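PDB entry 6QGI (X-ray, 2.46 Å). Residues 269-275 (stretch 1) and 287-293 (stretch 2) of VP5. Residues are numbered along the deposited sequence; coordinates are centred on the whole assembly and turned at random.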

# COMPACT_ATOMS: atom_id res chain seq x y z
N THR A 269 2.83 -16.72 -17.10
CA THR A 269 3.51 -16.32 -15.87
C THR A 269 2.55 -15.75 -14.81
O THR A 269 1.54 -15.14 -15.19
CB THR A 269 4.64 -15.30 -16.16
OG1 THR A 269 4.11 -14.00 -16.43
CG2 THR A 269 5.58 -15.73 -17.28
N PRO A 270 2.85 -15.90 -13.49
CA PRO A 270 1.98 -15.30 -12.46
C PRO A 270 1.77 -13.80 -12.69
O PRO A 270 0.66 -13.31 -12.52
CB PRO A 270 2.74 -15.57 -11.16
CG PRO A 270 3.58 -16.75 -11.45
CD PRO A 270 4.01 -16.57 -12.87
N ARG A 271 2.84 -13.11 -13.16
CA ARG A 271 2.86 -11.69 -13.52
C ARG A 271 1.87 -11.42 -14.66
O ARG A 271 1.04 -10.53 -14.52
CB ARG A 271 4.29 -11.27 -13.91
CG ARG A 271 4.45 -9.79 -14.26
CD ARG A 271 5.48 -9.58 -15.34
NE ARG A 271 5.72 -8.16 -15.57
CZ ARG A 271 6.62 -7.65 -16.42
NH1 ARG A 271 7.38 -8.46 -17.15
NH2 ARG A 271 6.76 -6.34 -16.54
N GLU A 272 1.93 -12.22 -15.76
CA GLU A 272 1.03 -12.10 -16.92
C GLU A 272 -0.44 -12.30 -16.51
O GLU A 272 -1.28 -11.49 -16.91
CB GLU A 272 1.42 -13.10 -18.02
CG GLU A 272 0.69 -12.91 -19.34
CD GLU A 272 0.96 -13.95 -20.42
OE1 GLU A 272 1.85 -14.81 -20.22
OE2 GLU A 272 0.28 -13.90 -21.47
N ARG A 273 -0.74 -13.35 -15.71
CA ARG A 273 -2.08 -13.65 -15.21
C ARG A 273 -2.65 -12.46 -14.41
O ARG A 273 -3.80 -12.08 -14.64
CB ARG A 273 -2.06 -14.92 -14.34
CG ARG A 273 -3.44 -15.55 -14.13
CD ARG A 273 -3.39 -16.74 -13.19
NE ARG A 273 -2.87 -17.94 -13.84
CZ ARG A 273 -3.62 -18.91 -14.35
NH1 ARG A 273 -4.94 -18.83 -14.30
NH2 ARG A 273 -3.05 -19.96 -14.93
N ALA A 274 -1.84 -11.84 -13.52
CA ALA A 274 -2.24 -10.67 -12.73
C ALA A 274 -2.46 -9.43 -13.60
O ALA A 274 -3.32 -8.61 -13.29
CB ALA A 274 -1.20 -10.38 -11.66
N ALA A 275 -1.68 -9.29 -14.70
CA ALA A 275 -1.78 -8.19 -15.66
C ALA A 275 -3.08 -8.29 -16.46
O ALA A 275 -3.70 -7.27 -16.78
CB ALA A 275 -0.59 -8.20 -16.61
N ILE A 287 -4.71 -8.72 -4.01
CA ILE A 287 -4.39 -10.11 -3.65
C ILE A 287 -3.90 -10.87 -4.90
O ILE A 287 -2.93 -11.63 -4.80
CB ILE A 287 -5.51 -10.86 -2.86
CG1 ILE A 287 -5.05 -12.28 -2.38
CG2 ILE A 287 -6.83 -10.93 -3.61
CD1 ILE A 287 -3.79 -12.33 -1.48
N ALA A 288 -4.49 -10.60 -6.09
CA ALA A 288 -4.06 -11.18 -7.37
C ALA A 288 -2.59 -10.84 -7.63
O ALA A 288 -1.81 -11.72 -7.98
CB ALA A 288 -4.94 -10.67 -8.50
N ASP A 289 -2.21 -9.58 -7.35
CA ASP A 289 -0.85 -9.05 -7.48
C ASP A 289 0.08 -9.63 -6.40
O ASP A 289 1.23 -9.94 -6.71
CB ASP A 289 -0.88 -7.51 -7.43
CG ASP A 289 -1.53 -6.82 -8.63
OD1 ASP A 289 -1.74 -7.49 -9.67
OD2 ASP A 289 -1.83 -5.61 -8.52
N LEU A 290 -0.42 -9.79 -5.15
CA LEU A 290 0.35 -10.37 -4.05
C LEU A 290 0.67 -11.86 -4.30
O LEU A 290 1.75 -12.31 -3.92
CB LEU A 290 -0.37 -10.21 -2.69
CG LEU A 290 -0.26 -8.85 -1.99
CD1 LEU A 290 -1.13 -8.80 -0.77
CD2 LEU A 290 1.18 -8.52 -1.59
N ILE A 291 -0.25 -12.60 -4.96
CA ILE A 291 -0.04 -14.02 -5.32
C ILE A 291 1.02 -14.05 -6.43
O ILE A 291 1.95 -14.86 -6.35
CB ILE A 291 -1.37 -14.73 -5.73
CG1 ILE A 291 -2.31 -14.90 -4.51
CG2 ILE A 291 -1.13 -16.09 -6.42
CD1 ILE A 291 -3.78 -14.91 -4.85
N ALA A 292 0.92 -13.14 -7.41
CA ALA A 292 1.87 -13.00 -8.52
C ALA A 292 3.28 -12.63 -8.03
O ALA A 292 4.27 -13.02 -8.67
CB ALA A 292 1.38 -11.96 -9.50
N LEU A 293 3.37 -11.90 -6.90
CA LEU A 293 4.63 -11.51 -6.27
C LEU A 293 5.12 -12.59 -5.30
O LEU A 293 6.09 -12.38 -4.58
CB LEU A 293 4.50 -10.15 -5.57
CG LEU A 293 4.51 -8.93 -6.49
CD1 LEU A 293 3.77 -7.77 -5.87
CD2 LEU A 293 5.93 -8.54 -6.89

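No hydrogen bond joins these two helical stretches; the contact is made almost entirely by small residues, and its centre is a single methyl group. Ala292 CB lies 3.4 Å from Pro270 O, 3.7 Å from Ala274 CB and 4.2 Å from Pro270 CB, so one carbon meets both the backbone and the side chains of the first turn opposite. The helices run nearly antiparallel, at 170°, and their axes approach to 8.7 Å. In the backbone register the closest pair is Pro270 CA and Ala292 CA, 4.6 Å apart, and at this spacing the methyl of Ala292 fills the gap, its CB in contact with Pro270 and Ala274.

Pro270 and Ala274 are one helical turn apart, and both direct their CA-to-CB bonds toward the partner. Proline suits the first turn of a helix, where its nitrogen need not donate to a preceding carbonyl, and its compact ring adds apolar surface without a flexible chain. Pro270 O already accepts from Ala274 N at 3.1 Å, so its contact with the Ala292 methyl is simple packing against a carbonyl engaged within its own helix.

Ala274 carries the contact onward. Its CB sits 3.6 Å from Asp289 OD1 and 4.0 Å from Ala288 O, close packing against polar atoms that have partners of their own: Ala288 O accepts from Ala292 N at 3.1 Å, and both carboxylate oxygens of Asp289 are hydrogen-bonded outside this contact. The m rotamer of Asp289 brings the end of its side chain nearer, although its CA-to-CB bond points sideways.

Outside the contact, at the N-cap position, Thr269 OG1, with chi1 in p, accepts from Glu272 N at 2.9 Å. The longer chains of Arg271 and Glu272 start away from the partner. Only 195 Å² is buried in total, most of it by Ala292 (60 Å²) and Ala274 (57 Å²), with Pro270 adding 33 Å², the rule being small residues at close spacing.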